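Local coordinates for PorB (Corynebacterium glutamicum, PDB 2VQG), which probably forms an anion-selective pore as a small alpha-helical porin and binds zinc ions, at residues A32-E37 / E46-K51; G38-E43 / L83-T88. All blocks are in the same frame, centred on the assembly; numbering follows the deposited sequence.

Contact 1 of 2, residues A32-E37 / E46-K51; sequences AGVLEE and EAIAAK. With ZN (zinc ion), chain O; ZN (zinc ion), chain K.
Val34 points its CB at helix 41-52 and splits its two methyls between different helix residues. CG1, anti to its own carbonyl carbon (chi1 -64°), lies 3.6 Å from Ala47 O and 3.7 Å from Lys51 CG, the Lys51 side chain running antiparallel to that of Val34. CG2 meets Ile48 CG1 at 3.9 Å, the two side chains crossing at about a right angle, while the CB atoms of Val34 and Ala47 face each other at 4.1 Å. The turn at chi4 (82°) swings Lys51 NZ toward the loop backbone, where it gives a weak hydrogen bond to Ala32 O at 3.3 Å. Ala32 lies just past the end of helix 19-31, where Gly33, at positive phi, closes a Schellman motif; the loop that follows packs on helix 41-52, into which it leads. Ile48 also touches Ala71 and Leu74 of helix 61-80, and Val34 touches Leu29 of helix 19-31, so this small apolar patch joins three helices. Farther along the loop, the Glu36 carboxylate chelates a zinc ion through OE1 (2.2 Å) and OE2 (2.4 Å), a water and two atoms from elsewhere in the structure being its other ligands; Glu37 OE2 binds a second zinc ion.

Contact 2 of 2, residues G38-E43 / L83-T88; sequences GQYNRE and LVKADT
Tyr40 and Lys85 pair their backbones in a single beta bridge, which ties the start of helix 41-52 to the C-terminal tail of this otherwise helical chain. Two hydrogen bonds make it: Lys85 N to Gln39 O at 2.9 Å, nearly straight at 172°, and Asn41 N to Lys85 O at 2.7 Å. The Lys85 side chain lies over one face of the Tyr40 ring. Its CE sits 3.7 Å from the ring centroid in a CH-pi contact, and NZ forms an off-centre cation-pi interaction, displaced toward CZ and OH. The bend at chi3 (-82°) turns CE back over the ring and also within 3.1 Å of Gly38 O. Ala86 O approaches the same ring at its edge, near CD1. Val84 lies alongside Gln39, its CG1 toward OE1 and its CG2 against Asn41 CA.

Asp87 approaches the first turn of the helix. Its OD1 accepts a weak hydrogen bond from Arg42 N. In one of two modelled Arg42 conformers its carboxylate also stacks, offset toward the rim, on the guanidinium with the planes 10° apart; this stack and the long, charge-only salt bridge with it are tentative.

In the next shell, the Asn41 amide reaches helix 61-80, where ND2 bonds to Gln79 OE1 and Asp76 OD1. Gln39 turns to the preceding loop, its NE2 bonded to Val34 O and its OE1 to Glu36 N. Tyr40 is the N-cap residue, and its N donates to Glu43 OE1 at 3.0 Å, meeting that oxygen from above the carboxylate plane.

Both contacts use helix 41-52: contact 2 holds its first turn against the C-terminal tail, and contact 1 packs the preceding loop on its later turns. Their centres lie 12 Å apart, and their segments alternate along the chain. The bond from Gln39 NE2 to Val34 O, 3.0 Å long, joins them directly, and Leu35 CD1 packs on Val84 CG1 at 3.6 Å. Gln39 is thus shared, holding the loop that carries the zinc-binding Glu36. A cacodylate ion, probably from the crystallisation liquor, lies close to both contacts, about 4 Å from the Ala47 side chain and about 3 Å from that of Gln39.

Contact 1 of 2, residues A32-E37 / E46-K51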
ATOM      1  N   ALA A  32      -7.311  -6.885  -3.553  1.00 13.50           N
ATOM      2  CA  ALA A  32      -7.208  -5.711  -4.415  1.00 15.26           C
ATOM      3  C   ALA A  32      -6.191  -5.902  -5.550  1.00 16.06           C
ATOM      4  O   ALA A  32      -6.094  -5.044  -6.456  1.00 17.74           O
ATOM      5  CB  ALA A  32      -6.845  -4.480  -3.582  1.00 16.04           C
ATOM      6  N   GLY A  33      -5.456  -7.008  -5.516  1.00 16.64           N
ATOM      7  CA  GLY A  33      -4.494  -7.349  -6.568  1.00 18.10           C
ATOM      8  C   GLY A  33      -3.196  -6.554  -6.542  1.00 19.05           C
ATOM      9  O   GLY A  33      -2.541  -6.426  -7.574  1.00 19.63           O
ATOM     10  N   VAL A  34      -2.830  -6.008  -5.377  1.00 18.46           N
ATOM     11  CA  VAL A  34      -1.628  -5.164  -5.259  1.00 19.15           C
ATOM     12  C   VAL A  34      -0.490  -5.822  -4.472  1.00 19.73           C
ATOM     13  O   VAL A  34       0.686  -5.515  -4.695  1.00 20.33           O
ATOM     14  CB  VAL A  34      -1.918  -3.747  -4.676  1.00 18.29           C
ATOM     15  CG1 VAL A  34      -2.823  -2.924  -5.607  1.00 19.31           C
ATOM     16  CG2 VAL A  34      -2.530  -3.818  -3.247  1.00 18.65           C
ATOM     17  N   LEU A  35      -0.824  -6.744  -3.576  1.00 20.16           N
ATOM     18  CA  LEU A  35       0.202  -7.419  -2.781  1.00 21.73           C
ATOM     19  C   LEU A  35       0.579  -8.760  -3.372  1.00 24.39           C
ATOM     20  O   LEU A  35      -0.314  -9.555  -3.713  1.00 25.04           O
ATOM     21  CB  LEU A  35      -0.282  -7.620  -1.336  1.00 21.47           C
ATOM     22  CG  LEU A  35       0.646  -8.314  -0.332  1.00 20.30           C
ATOM     23  CD1 LEU A  35       1.902  -7.506  -0.076  1.00 18.98           C
ATOM     24  CD2 LEU A  35      -0.130  -8.497   0.959  1.00 20.87           C
ATOM     25  N   GLU A  36       1.890  -8.991  -3.479  1.00 26.49           N
ATOM     26  CA  GLU A  36       2.448 -10.283  -3.875  1.00 29.14           C
ATOM     27  C   GLU A  36       3.729 -10.674  -3.119  1.00 29.88           C
ATOM     28  O   GLU A  36       4.205  -9.947  -2.241  1.00 29.94           O
ATOM     29  CB  GLU A  36       2.703 -10.319  -5.370  1.00 29.76           C
ATOM     30  CG  GLU A  36       3.844  -9.429  -5.840  1.00 32.78           C
ATOM     31  CD  GLU A  36       3.829  -9.272  -7.337  1.00 38.09           C
ATOM     32  OE1 GLU A  36       2.718  -9.389  -7.925  1.00 41.40           O
ATOM     33  OE2 GLU A  36       4.911  -9.031  -7.939  1.00 39.93           O
ATOM     34  N   GLU A  37       4.285 -11.817  -3.521  1.00 30.35           N
ATOM     35  CA  GLU A  37       5.372 -12.485  -2.842  1.00 31.41           C
ATOM     36  C   GLU A  37       6.737 -11.867  -3.162  1.00 31.22           C
ATOM     37  O   GLU A  37       7.014 -11.502  -4.310  1.00 31.23           O
ATOM     38  CB  GLU A  37       5.358 -13.955  -3.252  1.00 32.09           C
ATOM     39  CG  GLU A  37       6.145 -14.863  -2.347  1.00 35.55           C
ATOM     40  CD  GLU A  37       5.654 -14.790  -0.926  1.00 39.64           C
ATOM     41  OE1 GLU A  37       4.421 -14.668  -0.735  1.00 41.88           O
ATOM     42  OE2 GLU A  37       6.500 -14.838  -0.004  1.00 41.16           O
ATOM     43  N   GLU A  46       3.969   1.268  -5.557  1.00 18.46           N
ATOM     44  CA  GLU A  46       3.740   1.511  -6.985  1.00 18.85           C
ATOM     45  C   GLU A  46       2.503   0.810  -7.491  1.00 17.85           C
ATOM     46  O   GLU A  46       1.753   1.365  -8.299  1.00 17.02           O
ATOM     47  CB  GLU A  46       4.940   1.065  -7.808  1.00 19.31           C
ATOM     48  CG  GLU A  46       6.122   1.940  -7.569  1.00 23.44           C
ATOM     49  CD  GLU A  46       7.262   1.659  -8.517  1.00 29.74           C
ATOM     50  OE1 GLU A  46       7.406   0.501  -8.997  1.00 32.98           O
ATOM     51  OE2 GLU A  46       8.027   2.611  -8.759  1.00 32.17           O
ATOM     52  N   ALA A  47       2.289  -0.413  -7.011  1.00 17.08           N
ATOM     53  CA  ALA A  47       1.121  -1.169  -7.402  1.00 16.46           C
ATOM     54  C   ALA A  47      -0.165  -0.527  -6.883  1.00 16.02           C
ATOM     55  O   ALA A  47      -1.168  -0.462  -7.621  1.00 16.33           O
ATOM     56  CB  ALA A  47       1.243  -2.630  -6.959  1.00 16.18           C
ATOM     57  N   ILE A  48      -0.146  -0.055  -5.630  1.00 15.51           N
ATOM     58  CA  ILE A  48      -1.312   0.656  -5.070  1.00 14.94           C
ATOM     59  C   ILE A  48      -1.600   1.932  -5.887  1.00 15.22           C
ATOM     60  O   ILE A  48      -2.740   2.178  -6.322  1.00 14.40           O
ATOM     61  CB  ILE A  48      -1.100   1.009  -3.579  1.00 15.66           C
ATOM     62  CG1 ILE A  48      -1.029  -0.281  -2.741  1.00 13.94           C
ATOM     63  CG2 ILE A  48      -2.253   1.945  -3.073  1.00 14.93           C
ATOM     64  CD1 ILE A  48      -0.535  -0.048  -1.289  1.00 15.06           C
ATOM     65  N   ALA A  49      -0.555   2.717  -6.140  1.00 15.25           N
ATOM     66  CA  ALA A  49      -0.715   3.960  -6.915  1.00 15.10           C
ATOM     67  C   ALA A  49      -1.308   3.700  -8.303  1.00 15.13           C
ATOM     68  O   ALA A  49      -2.171   4.445  -8.774  1.00 15.06           O
ATOM     69  CB  ALA A  49       0.663   4.696  -7.050  1.00 15.72           C
ATOM     70  N   ALA A  50      -0.831   2.654  -8.967  1.00 15.18           N
ATOM     71  CA  ALA A  50      -1.316   2.323 -10.302  1.00 15.22           C
ATOM     72  C   ALA A  50      -2.828   2.052 -10.263  1.00 15.52           C
ATOM     73  O   ALA A  50      -3.574   2.531 -11.131  1.00 14.76           O
ATOM     74  CB  ALA A  50      -0.578   1.155 -10.854  1.00 14.77           C
ATOM     75  N   LYS A  51      -3.274   1.313  -9.242  1.00 15.25           N
ATOM     76  CA  LYS A  51      -4.702   0.997  -9.118  1.00 15.76           C
ATOM     77  C   LYS A  51      -5.529   2.194  -8.621  1.00 14.60           C
ATOM     78  O   LYS A  51      -6.759   2.221  -8.806  1.00 14.63           O
ATOM     79  CB  LYS A  51      -4.918  -0.204  -8.193  1.00 16.76           C
ATOM     80  CG  LYS A  51      -4.292  -1.512  -8.672  1.00 21.55           C
ATOM     81  CD  LYS A  51      -4.942  -2.011  -9.932  1.00 27.52           C
ATOM     82  CE  LYS A  51      -4.404  -3.408 -10.325  1.00 31.17           C
ATOM     83  NZ  LYS A  51      -5.095  -4.477  -9.574  1.00 34.89           N
TER
HETATM   84 ZN    ZN O1094       3.535  -8.684  -9.846  0.50 37.39          ZN
HETATM   85 ZN    ZN K1090       5.410 -14.525   1.921  0.90 54.34          ZN
HETATM   86  O   HOH W   1       5.807  -8.945 -10.721  1.00 45.84           O

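Contact 2 of 2, residues G38-E43 / L83-T88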
ATOM      1  N   GLY A  38       7.583 -11.756  -2.139  1.00 30.93           N
ATOM      2  CA  GLY A  38       8.946 -11.239  -2.319  1.00 30.00           C
ATOM      3  C   GLY A  38       8.929  -9.789  -2.743  1.00 29.31           C
ATOM      4  O   GLY A  38       9.897  -9.274  -3.310  1.00 29.34           O
ATOM      5  N   GLN A  39       7.808  -9.129  -2.474  1.00 28.56           N
ATOM      6  CA  GLN A  39       7.624  -7.770  -2.887  1.00 27.56           C
ATOM      7  C   GLN A  39       8.358  -6.838  -1.936  1.00 26.74           C
ATOM      8  O   GLN A  39       8.349  -7.041  -0.719  1.00 26.90           O
ATOM      9  CB  GLN A  39       6.131  -7.456  -2.900  1.00 27.81           C
ATOM     10  CG  GLN A  39       5.722  -6.368  -3.830  1.00 27.57           C
ATOM     11  CD  GLN A  39       4.221  -6.130  -3.778  1.00 27.60           C
ATOM     12  OE1 GLN A  39       3.564  -6.520  -2.815  1.00 23.97           O
ATOM     13  NE2 GLN A  39       3.674  -5.488  -4.815  1.00 25.55           N
ATOM     14  N   TYR A  40       9.005  -5.828  -2.506  1.00 26.00           N
ATOM     15  CA  TYR A  40       9.589  -4.746  -1.733  1.00 25.32           C
ATOM     16  C   TYR A  40       8.547  -3.694  -1.444  1.00 24.72           C
ATOM     17  O   TYR A  40       7.560  -3.588  -2.184  1.00 24.78           O
ATOM     18  CB  TYR A  40      10.742  -4.120  -2.510  1.00 26.17           C
ATOM     19  CG  TYR A  40      11.959  -5.014  -2.516  1.00 27.14           C
ATOM     20  CD1 TYR A  40      12.740  -5.154  -1.373  1.00 27.44           C
ATOM     21  CD2 TYR A  40      12.317  -5.732  -3.654  1.00 27.49           C
ATOM     22  CE1 TYR A  40      13.841  -5.978  -1.353  1.00 28.42           C
ATOM     23  CE2 TYR A  40      13.435  -6.565  -3.651  1.00 28.41           C
ATOM     24  CZ  TYR A  40      14.192  -6.686  -2.493  1.00 28.77           C
ATOM     25  OH  TYR A  40      15.310  -7.513  -2.466  1.00 28.35           O
ATOM     26  N   ASN A  41       8.776  -2.905  -0.395  1.00 23.12           N
ATOM     27  CA  ASN A  41       7.911  -1.768  -0.063  1.00 21.92           C
ATOM     28  C   ASN A  41       7.601  -0.920  -1.311  1.00 21.25           C
ATOM     29  O   ASN A  41       6.430  -0.689  -1.651  1.00 20.08           O
ATOM     30  CB  ASN A  41       8.565  -0.927   1.057  1.00 21.95           C
ATOM     31  CG  ASN A  41       7.774   0.338   1.401  1.00 21.48           C
ATOM     32  OD1 ASN A  41       7.377   1.108   0.515  1.00 20.97           O
ATOM     33  ND2 ASN A  41       7.567   0.573   2.693  1.00 17.67           N
ATOM     34  N   ARG A  42       8.656  -0.497  -2.005  0.50 21.03           N
ATOM     35  CA  ARG A  42       8.514   0.363  -3.180  0.50 21.28           C
ATOM     36  C   ARG A  42       7.567  -0.210  -4.238  0.50 20.81           C
ATOM     37  O   ARG A  42       6.767   0.528  -4.824  0.50 21.36           O
ATOM     38  CB  ARG A  42       9.895   0.637  -3.800  0.50 20.98           C
ATOM     39  CG  ARG A  42       9.922   1.851  -4.712  0.50 22.12           C
ATOM     40  CD  ARG A  42      11.267   2.015  -5.414  0.50 22.22           C
ATOM     41  NE  ARG A  42      12.238   2.804  -4.644  0.50 25.14           N
ATOM     42  CZ  ARG A  42      13.352   2.320  -4.083  0.50 25.79           C
ATOM     43  NH1 ARG A  42      13.655   1.031  -4.185  0.50 26.35           N
ATOM     44  NH2 ARG A  42      14.174   3.130  -3.418  0.50 25.50           N
ATOM     45  N   GLU A  43       7.665  -1.517  -4.474  1.00 20.60           N
ATOM     46  CA  GLU A  43       6.838  -2.216  -5.471  1.00 20.89           C
ATOM     47  C   GLU A  43       5.362  -2.226  -5.084  1.00 19.67           C
ATOM     48  O   GLU A  43       4.485  -1.992  -5.922  1.00 18.35           O
ATOM     49  CB  GLU A  43       7.304  -3.654  -5.649  1.00 20.78           C
ATOM     50  CG  GLU A  43       8.721  -3.766  -6.228  1.00 23.49           C
ATOM     51  CD  GLU A  43       9.213  -5.204  -6.350  1.00 24.17           C
ATOM     52  OE1 GLU A  43       8.842  -6.072  -5.515  1.00 26.89           O
ATOM     53  OE2 GLU A  43       9.991  -5.461  -7.301  1.00 30.70           O
ATOM     54  N   LEU A  83       4.536  -7.589   5.784  1.00 17.63           N
ATOM     55  CA  LEU A  83       3.965  -8.066   4.525  1.00 18.82           C
ATOM     56  C   LEU A  83       4.854  -7.848   3.297  1.00 19.15           C
ATOM     57  O   LEU A  83       4.678  -8.515   2.273  1.00 20.36           O
ATOM     58  CB  LEU A  83       2.587  -7.401   4.306  1.00 18.43           C
ATOM     59  CG  LEU A  83       1.594  -7.497   5.473  1.00 17.77           C
ATOM     60  CD1 LEU A  83       0.239  -6.851   5.138  1.00 17.39           C
ATOM     61  CD2 LEU A  83       1.406  -8.969   5.923  1.00 20.05           C
ATOM     62  N   VAL A  84       5.796  -6.918   3.395  1.00 19.67           N
ATOM     63  CA  VAL A  84       6.724  -6.596   2.315  1.00 19.54           C
ATOM     64  C   VAL A  84       8.114  -6.334   2.895  1.00 20.84           C
ATOM     65  O   VAL A  84       8.246  -6.047   4.091  1.00 19.97           O
ATOM     66  CB  VAL A  84       6.262  -5.366   1.466  1.00 19.42           C
ATOM     67  CG1 VAL A  84       4.944  -5.670   0.727  1.00 18.20           C
ATOM     68  CG2 VAL A  84       6.123  -4.111   2.310  1.00 17.69           C
ATOM     69  N   LYS A  85       9.128  -6.437   2.036  1.00 22.17           N
ATOM     70  CA  LYS A  85      10.527  -6.179   2.397  1.00 24.07           C
ATOM     71  C   LYS A  85      10.887  -4.692   2.399  1.00 24.63           C
ATOM     72  O   LYS A  85      10.362  -3.912   1.593  1.00 24.60           O
ATOM     73  CB  LYS A  85      11.458  -6.906   1.421  1.00 23.83           C
ATOM     74  CG  LYS A  85      11.317  -8.421   1.396  1.00 24.98           C
ATOM     75  CD  LYS A  85      12.375  -9.060   0.480  1.00 25.72           C
ATOM     76  CE  LYS A  85      11.945  -9.004  -0.976  1.00 30.27           C
ATOM     77  NZ  LYS A  85      12.893  -9.697  -1.892  1.00 33.39           N
ATOM     78  N   ALA A  86      11.806  -4.311   3.291  1.00 25.52           N
ATOM     79  CA  ALA A  86      12.381  -2.952   3.312  1.00 26.36           C
ATOM     80  C   ALA A  86      13.256  -2.655   2.057  1.00 27.15           C
ATOM     81  O   ALA A  86      13.764  -3.643   1.449  1.00 27.00           O
ATOM     82  CB  ALA A  86      13.236  -2.787   4.582  1.00 26.80           C
ATOM     83  N   ASP A  87      13.292  -1.384   1.772  1.00 28.17           N
ATOM     84  CA  ASP A  87      14.143  -0.954   0.669  1.00 28.61           C
ATOM     85  C   ASP A  87      15.571  -0.954   1.100  1.00 29.80           C
ATOM     86  O   ASP A  87      15.884  -0.555   2.251  1.00 29.74           O
ATOM     87  CB  ASP A  87      13.638   0.461   0.206  1.00 29.32           C
ATOM     88  CG  ASP A  87      12.358   0.553  -0.428  1.00 28.19           C
ATOM     89  OD1 ASP A  87      11.861  -0.455  -0.991  1.00 28.30           O
ATOM     90  OD2 ASP A  87      11.663   1.600  -0.303  1.00 31.69           O
ATOM     91  N   THR A  88      16.426  -1.458   0.188  1.00 29.31           N
ATOM     92  CA  THR A  88      17.862  -1.427   0.452  1.00 30.25           C
ATOM     93  C   THR A  88      18.586  -0.411  -0.413  1.00 29.78           C
ATOM     94  O   THR A  88      18.053   0.373  -1.296  1.00 30.20           O
ATOM     95  CB  THR A  88      18.585  -2.840   0.403  1.00 29.93           C
ATOM     96  OG1 THR A  88      18.379  -3.332  -1.022  1.00 30.75           O
ATOM     97  CG2 THR A  88      17.605  -3.803   1.194  1.00 30.07           C
TER